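Local coordinates for Glp_546_48378_50642 (Giardia intestinalis, PDB 2QVW), which cleaves double-stranded RNA into fragments of 21 to 23 base pairs that direct the destruction of matching RNAs in RNA interference, at residues L152-P164 with W168-Q180. Numbering follows the deposited sequence.
Sequences LSASLHGRMVATP and WSLYVVLGIDSTQ
Pro164 lies over one face of the Trp168 indole, its CA 3.5 Å from the centroid of the five-membered ring and 11° off the normal, a CH-pi contact at the closed end of a beta hairpin. The hairpin, strands 160-163 and 169-178, illustrates how neighbouring residues of an antiparallel pair send side chains to opposite faces, so that cross-strand partners meet on each. On one, Met160 bends at chi2 and chi3 to bring CE against Val172 CB and CG2, while the methyl of Ala162 meets Leu170 CD2. On the other, Val161 CG1 crosses to Val173 CG2, and Tyr171 turns its ring edge to Thr163 OG1, itself hydrogen-bonded to Ile166 O. Two backbone hydrogen bonds between Val161 and Tyr171 hold the centre. Beyond the paired strands, a type II turn from Leu156 to Arg159 lies against 169-178: Gly158 N donates to Val173 O (2.8 Å), and Val173 CG1 rests on Leu156 CB. With CG anti to the backbone N (chi1 -176°), His157 sends ND1 to Leu174 O (3.1 Å), which lies in the ring plane, though the donor stands above the carbonyl plane. NE2 hydrogen-bonds to Pro229 O; with a carbonyl at each nitrogen, the imidazole is fixed in rotation and probably doubly protonated. Within the PAZ-domain region, strand 213-219 flanks 169-178, with a classic bulge at Leu174 and Gly175 opposite Ala216, and strand 250-251 flanks 160-163.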
ATOM      1  N   LEU A 152      16.308  16.670  51.741  1.00 70.46           N
ATOM      2  CA  LEU A 152      16.934  16.157  50.527  1.00 70.39           C
ATOM      3  C   LEU A 152      15.994  15.262  49.737  1.00 70.23           C
ATOM      4  O   LEU A 152      16.105  15.167  48.521  1.00 70.43           O
ATOM      5  CB  LEU A 152      18.203  15.363  50.866  1.00 70.42           C
ATOM      6  CG  LEU A 152      18.902  14.695  49.676  1.00 70.47           C
ATOM      7  CD1 LEU A 152      19.277  15.747  48.650  1.00 71.02           C
ATOM      8  CD2 LEU A 152      20.139  13.958  50.147  1.00 70.31           C
ATOM      9  N   SER A 153      15.070  14.606  50.431  1.00 69.79           N
ATOM     10  CA  SER A 153      14.123  13.699  49.787  1.00 69.24           C
ATOM     11  C   SER A 153      13.163  14.381  48.814  1.00 68.65           C
ATOM     12  O   SER A 153      12.305  13.723  48.224  1.00 68.65           O
ATOM     13  CB  SER A 153      13.313  12.941  50.846  1.00 69.36           C
ATOM     14  OG  SER A 153      12.538  13.815  51.648  1.00 69.71           O
ATOM     15  N   ALA A 154      13.306  15.693  48.639  1.00 67.81           N
ATOM     16  CA  ALA A 154      12.431  16.432  47.730  1.00 66.86           C
ATOM     17  C   ALA A 154      13.119  16.714  46.405  1.00 66.01           C
ATOM     18  O   ALA A 154      12.474  17.074  45.424  1.00 66.06           O
ATOM     19  CB  ALA A 154      11.987  17.744  48.375  1.00 67.16           C
ATOM     20  N   SER A 155      14.434  16.547  46.388  1.00 64.65           N
ATOM     21  CA  SER A 155      15.217  16.789  45.189  1.00 63.22           C
ATOM     22  C   SER A 155      15.489  15.504  44.415  1.00 61.85           C
ATOM     23  O   SER A 155      16.007  15.536  43.302  1.00 61.72           O
ATOM     24  CB  SER A 155      16.537  17.471  45.567  1.00 63.46           C
ATOM     25  OG  SER A 155      17.104  16.883  46.731  1.00 63.70           O
ATOM     26  N   LEU A 156      15.124  14.372  45.005  1.00 60.06           N
ATOM     27  CA  LEU A 156      15.337  13.080  44.367  1.00 58.32           C
ATOM     28  C   LEU A 156      14.019  12.499  43.885  1.00 57.05           C
ATOM     29  O   LEU A 156      13.998  11.622  43.017  1.00 57.11           O
ATOM     30  CB  LEU A 156      15.988  12.118  45.353  1.00 58.31           C
ATOM     31  CG  LEU A 156      17.220  12.680  46.050  1.00 58.44           C
ATOM     32  CD1 LEU A 156      17.714  11.689  47.070  1.00 58.19           C
ATOM     33  CD2 LEU A 156      18.294  12.989  45.029  1.00 58.84           C
ATOM     34  N   HIS A 157      12.924  12.990  44.461  1.00 55.19           N
ATOM     35  CA  HIS A 157      11.582  12.542  44.103  1.00 53.42           C
ATOM     36  C   HIS A 157      11.383  12.607  42.592  1.00 52.15           C
ATOM     37  O   HIS A 157      11.471  13.680  41.994  1.00 52.26           O
ATOM     38  CB  HIS A 157      10.543  13.429  44.793  1.00 53.56           C
ATOM     39  CG  HIS A 157       9.123  13.003  44.563  1.00 53.63           C
ATOM     40  ND1 HIS A 157       8.562  11.905  45.179  1.00 53.27           N
ATOM     41  CD2 HIS A 157       8.153  13.533  43.780  1.00 54.00           C
ATOM     42  CE1 HIS A 157       7.308  11.776  44.787  1.00 53.56           C
ATOM     43  NE2 HIS A 157       7.035  12.751  43.938  1.00 54.18           N
ATOM     44  N   GLY A 158      11.119  11.452  41.983  1.00 50.52           N
ATOM     45  CA  GLY A 158      10.902  11.398  40.548  1.00 48.35           C
ATOM     46  C   GLY A 158      12.149  11.086  39.738  1.00 46.90           C
ATOM     47  O   GLY A 158      12.061  10.677  38.577  1.00 47.04           O
ATOM     48  N   ARG A 159      13.317  11.283  40.340  1.00 45.12           N
ATOM     49  CA  ARG A 159      14.567  11.014  39.644  1.00 43.29           C
ATOM     50  C   ARG A 159      14.771   9.511  39.519  1.00 42.04           C
ATOM     51  O   ARG A 159      14.433   8.748  40.430  1.00 41.65           O
ATOM     52  CB  ARG A 159      15.739  11.646  40.397  1.00 43.29           C
ATOM     53  CG  ARG A 159      15.664  13.164  40.487  1.00 43.24           C
ATOM     54  CD  ARG A 159      16.866  13.751  41.227  1.00 43.62           C
ATOM     55  NE  ARG A 159      18.119  13.613  40.484  1.00 44.68           N
ATOM     56  CZ  ARG A 159      18.361  14.202  39.320  1.00 45.66           C
ATOM     57  NH1 ARG A 159      17.433  14.973  38.766  1.00 46.07           N
ATOM     58  NH2 ARG A 159      19.529  14.021  38.713  1.00 45.47           N
ATOM     59  N   MET A 160      15.319   9.091  38.382  1.00 40.59           N
ATOM     60  CA  MET A 160      15.576   7.678  38.117  1.00 38.87           C
ATOM     61  C   MET A 160      16.902   7.182  38.702  1.00 37.68           C
ATOM     62  O   MET A 160      17.813   7.962  38.969  1.00 37.82           O
ATOM     63  CB  MET A 160      15.561   7.411  36.610  1.00 38.88           C
ATOM     64  CG  MET A 160      14.192   7.519  35.938  1.00 38.87           C
ATOM     65  SD  MET A 160      12.913   6.393  36.604  1.00 39.11           S
ATOM     66  CE  MET A 160      11.677   7.582  37.132  1.00 40.23           C
ATOM     67  N   VAL A 161      17.003   5.872  38.890  1.00 36.14           N
ATOM     68  CA  VAL A 161      18.205   5.269  39.448  1.00 34.76           C
ATOM     69  C   VAL A 161      18.105   3.744  39.381  1.00 34.01           C
ATOM     70  O   VAL A 161      17.066   3.176  39.696  1.00 33.76           O
ATOM     71  CB  VAL A 161      18.399   5.717  40.917  1.00 34.63           C
ATOM     72  CG1 VAL A 161      17.115   5.503  41.700  1.00 34.63           C
ATOM     73  CG2 VAL A 161      19.532   4.933  41.557  1.00 34.59           C
ATOM     74  N   ALA A 162      19.189   3.091  38.964  1.00 33.06           N
ATOM     75  CA  ALA A 162      19.220   1.639  38.839  1.00 32.28           C
ATOM     76  C   ALA A 162      20.201   1.028  39.818  1.00 32.02           C
ATOM     77  O   ALA A 162      20.966   1.742  40.464  1.00 32.07           O
ATOM     78  CB  ALA A 162      19.606   1.249  37.424  1.00 32.25           C
ATOM     79  N   THR A 163      20.186  -0.298  39.915  1.00 31.87           N
ATOM     80  CA  THR A 163      21.078  -1.020  40.821  1.00 31.64           C
ATOM     81  C   THR A 163      22.062  -1.905  40.059  1.00 31.83           C
ATOM     82  O   THR A 163      21.801  -3.085  39.833  1.00 31.86           O
ATOM     83  CB  THR A 163      20.271  -1.895  41.755  1.00 31.40           C
ATOM     84  OG1 THR A 163      19.392  -2.709  40.976  1.00 30.59           O
ATOM     85  CG2 THR A 163      19.445  -1.039  42.716  1.00 31.12           C
ATOM     86  N   PRO A 164      23.218  -1.342  39.671  1.00 31.95           N
ATOM     87  CA  PRO A 164      24.266  -2.047  38.927  1.00 32.31           C
ATOM     88  C   PRO A 164      24.608  -3.446  39.445  1.00 32.81           C
ATOM     89  O   PRO A 164      24.656  -4.404  38.664  1.00 33.20           O
ATOM     90  CB  PRO A 164      25.448  -1.080  38.993  1.00 32.12           C
ATOM     91  CG  PRO A 164      25.213  -0.340  40.249  1.00 31.74           C
ATOM     92  CD  PRO A 164      23.734  -0.058  40.173  1.00 31.90           C
ATOM     93  N   TRP A 168      21.144  -4.243  37.278  1.00 32.06           N
ATOM     94  CA  TRP A 168      20.891  -2.887  36.802  1.00 31.30           C
ATOM     95  C   TRP A 168      19.411  -2.543  36.763  1.00 31.20           C
ATOM     96  O   TRP A 168      19.003  -1.627  36.050  1.00 31.24           O
ATOM     97  CB  TRP A 168      21.477  -2.669  35.410  1.00 30.97           C
ATOM     98  CG  TRP A 168      22.885  -2.212  35.443  1.00 30.69           C
ATOM     99  CD1 TRP A 168      24.002  -2.991  35.571  1.00 30.59           C
ATOM    100  CD2 TRP A 168      23.348  -0.856  35.370  1.00 30.28           C
ATOM    101  NE1 TRP A 168      25.132  -2.203  35.578  1.00 30.05           N
ATOM    102  CE2 TRP A 168      24.759  -0.890  35.453  1.00 30.18           C
ATOM    103  CE3 TRP A 168      22.708   0.383  35.233  1.00 30.18           C
ATOM    104  CZ2 TRP A 168      25.539   0.269  35.411  1.00 30.62           C
ATOM    105  CZ3 TRP A 168      23.489   1.534  35.191  1.00 30.55           C
ATOM    106  CH2 TRP A 168      24.887   1.467  35.276  1.00 31.15           C
ATOM    107  N   SER A 169      18.607  -3.279  37.524  1.00 30.93           N
ATOM    108  CA  SER A 169      17.181  -3.019  37.563  1.00 30.72           C
ATOM    109  C   SER A 169      16.987  -1.537  37.780  1.00 30.56           C
ATOM    110  O   SER A 169      17.795  -0.887  38.439  1.00 30.75           O
ATOM    111  CB  SER A 169      16.522  -3.809  38.683  1.00 30.70           C
ATOM    112  OG  SER A 169      16.599  -5.199  38.420  1.00 30.96           O
ATOM    113  N   LEU A 170      15.915  -1.003  37.213  1.00 30.39           N
ATOM    114  CA  LEU A 170      15.628   0.416  37.312  1.00 30.38           C
ATOM    115  C   LEU A 170      14.506   0.692  38.299  1.00 30.55           C
ATOM    116  O   LEU A 170      13.584  -0.113  38.457  1.00 30.56           O
ATOM    117  CB  LEU A 170      15.246   0.956  35.937  1.00 30.33           C
ATOM    118  CG  LEU A 170      16.144   0.509  34.776  1.00 30.42           C
ATOM    119  CD1 LEU A 170      15.550   0.961  33.457  1.00 30.70           C
ATOM    120  CD2 LEU A 170      17.542   1.072  34.953  1.00 29.55           C
ATOM    121  N   TYR A 171      14.599   1.838  38.967  1.00 30.92           N
ATOM    122  CA  TYR A 171      13.605   2.251  39.951  1.00 31.41           C
ATOM    123  C   TYR A 171      13.452   3.763  39.902  1.00 32.07           C
ATOM    124  O   TYR A 171      14.307   4.468  39.371  1.00 32.29           O
ATOM    125  CB  TYR A 171      14.030   1.856  41.374  1.00 31.23           C
ATOM    126  CG  TYR A 171      14.277   0.378  41.625  1.00 30.63           C
ATOM    127  CD1 TYR A 171      15.444  -0.251  41.173  1.00 29.98           C
ATOM    128  CD2 TYR A 171      13.371  -0.380  42.370  1.00 29.80           C
ATOM    129  CE1 TYR A 171      15.706  -1.593  41.463  1.00 29.60           C
ATOM    130  CE2 TYR A 171      13.627  -1.723  42.667  1.00 29.31           C
ATOM    131  CZ  TYR A 171      14.797  -2.317  42.209  1.00 29.67           C
ATOM    132  OH  TYR A 171      15.064  -3.628  42.514  1.00 30.07           O
ATOM    133  N   VAL A 172      12.358   4.251  40.469  1.00 32.87           N
ATOM    134  CA  VAL A 172      12.092   5.681  40.512  1.00 33.60           C
ATOM    135  C   VAL A 172      12.032   6.134  41.963  1.00 34.41           C
ATOM    136  O   VAL A 172      11.105   5.777  42.694  1.00 34.33           O
ATOM    137  CB  VAL A 172      10.755   6.026  39.828  1.00 33.31           C
ATOM    138  CG1 VAL A 172       9.685   5.053  40.261  1.00 33.51           C
ATOM    139  CG2 VAL A 172      10.341   7.448  40.187  1.00 33.15           C
ATOM    140  N   VAL A 173      13.026   6.914  42.379  1.00 35.52           N
ATOM    141  CA  VAL A 173      13.084   7.406  43.752  1.00 36.47           C
ATOM    142  C   VAL A 173      11.836   8.181  44.158  1.00 37.30           C
ATOM    143  O   VAL A 173      11.393   9.085  43.446  1.00 37.19           O
ATOM    144  CB  VAL A 173      14.317   8.308  43.969  1.00 36.33           C
ATOM    145  CG1 VAL A 173      14.158   9.118  45.246  1.00 36.24           C
ATOM    146  CG2 VAL A 173      15.565   7.450  44.050  1.00 36.77           C
ATOM    147  N   LEU A 174      11.269   7.812  45.301  1.00 38.88           N
ATOM    148  CA  LEU A 174      10.080   8.480  45.817  1.00 40.41           C
ATOM    149  C   LEU A 174      10.476   9.308  47.025  1.00 41.62           C
ATOM    150  O   LEU A 174       9.757  10.221  47.429  1.00 42.03           O
ATOM    151  CB  LEU A 174       9.016   7.463  46.230  1.00 40.14           C
ATOM    152  CG  LEU A 174       8.420   6.611  45.113  1.00 39.91           C
ATOM    153  CD1 LEU A 174       7.400   5.661  45.696  1.00 39.93           C
ATOM    154  CD2 LEU A 174       7.776   7.516  44.072  1.00 39.78           C
ATOM    155  N   GLY A 175      11.628   8.980  47.598  1.00 42.89           N
ATOM    156  CA  GLY A 175      12.099   9.713  48.753  1.00 44.66           C
ATOM    157  C   GLY A 175      12.814   8.846  49.762  1.00 46.01           C
ATOM    158  O   GLY A 175      12.576   7.640  49.843  1.00 46.17           O
ATOM    159  N   ILE A 176      13.693   9.471  50.538  1.00 47.40           N
ATOM    160  CA  ILE A 176      14.462   8.771  51.557  1.00 48.68           C
ATOM    161  C   ILE A 176      13.554   8.482  52.743  1.00 49.54           C
ATOM    162  O   ILE A 176      12.915   9.391  53.270  1.00 49.73           O
ATOM    163  CB  ILE A 176      15.646   9.628  52.040  1.00 48.72           C
ATOM    164  CG1 ILE A 176      16.347  10.264  50.836  1.00 48.84           C
ATOM    165  CG2 ILE A 176      16.620   8.764  52.829  1.00 48.51           C
ATOM    166  CD1 ILE A 176      17.321  11.377  51.190  1.00 39.53           C
ATOM    167  N   ASP A 177      13.496   7.219  53.152  1.00 50.63           N
ATOM    168  CA  ASP A 177      12.668   6.819  54.285  1.00 51.76           C
ATOM    169  C   ASP A 177      13.521   6.634  55.542  1.00 52.26           C
ATOM    170  O   ASP A 177      13.950   5.521  55.861  1.00 52.29           O
ATOM    171  CB  ASP A 177      11.928   5.515  53.970  1.00 52.02           C
ATOM    172  CG  ASP A 177      10.915   5.148  55.036  1.00 52.97           C
ATOM    173  OD1 ASP A 177      10.000   5.961  55.287  1.00 54.66           O
ATOM    174  OD2 ASP A 177      11.031   4.049  55.619  1.00 52.67           O
ATOM    175  N   SER A 178      13.768   7.734  56.251  1.00 52.92           N
ATOM    176  CA  SER A 178      14.567   7.689  57.468  1.00 53.41           C
ATOM    177  C   SER A 178      13.859   6.848  58.529  1.00 53.54           C
ATOM    178  O   SER A 178      14.463   6.463  59.535  1.00 53.50           O
ATOM    179  CB  SER A 178      14.829   9.110  57.988  1.00 53.51           C
ATOM    180  OG  SER A 178      13.624   9.831  58.169  1.00 54.19           O
ATOM    181  N   THR A 179      12.579   6.557  58.296  1.00 53.83           N
ATOM    182  CA  THR A 179      11.792   5.740  59.221  1.00 54.07           C
ATOM    183  C   THR A 179      12.586   4.469  59.503  1.00 54.25           C
ATOM    184  O   THR A 179      12.363   3.782  60.501  1.00 54.38           O
ATOM    185  CB  THR A 179      10.409   5.348  58.610  1.00 54.03           C
ATOM    186  OG1 THR A 179       9.574   6.511  58.503  1.00 54.17           O
ATOM    187  CG2 THR A 179       9.709   4.306  59.472  1.00 53.95           C
ATOM    188  N   GLN A 180      13.522   4.168  58.610  1.00 54.35           N
ATOM    189  CA  GLN A 180      14.361   2.997  58.756  1.00 54.38           C
ATOM    190  C   GLN A 180      15.645   3.115  57.954  1.00 54.30           C
ATOM    191  O   GLN A 180      15.798   4.001  57.113  1.00 54.45           O
ATOM    192  CB  GLN A 180      13.592   1.746  58.339  1.00 54.39           C
ATOM    193  CG  GLN A 180      13.037   1.768  56.930  1.00 54.98           C
ATOM    194  CD  GLN A 180      12.262   0.506  56.606  1.00 55.14           C
ATOM    195  OE1 GLN A 180      11.291   0.162  57.286  1.00 55.65           O
ATOM    196  NE2 GLN A 180      12.686  -0.193  55.562  1.00 54.96           N
TER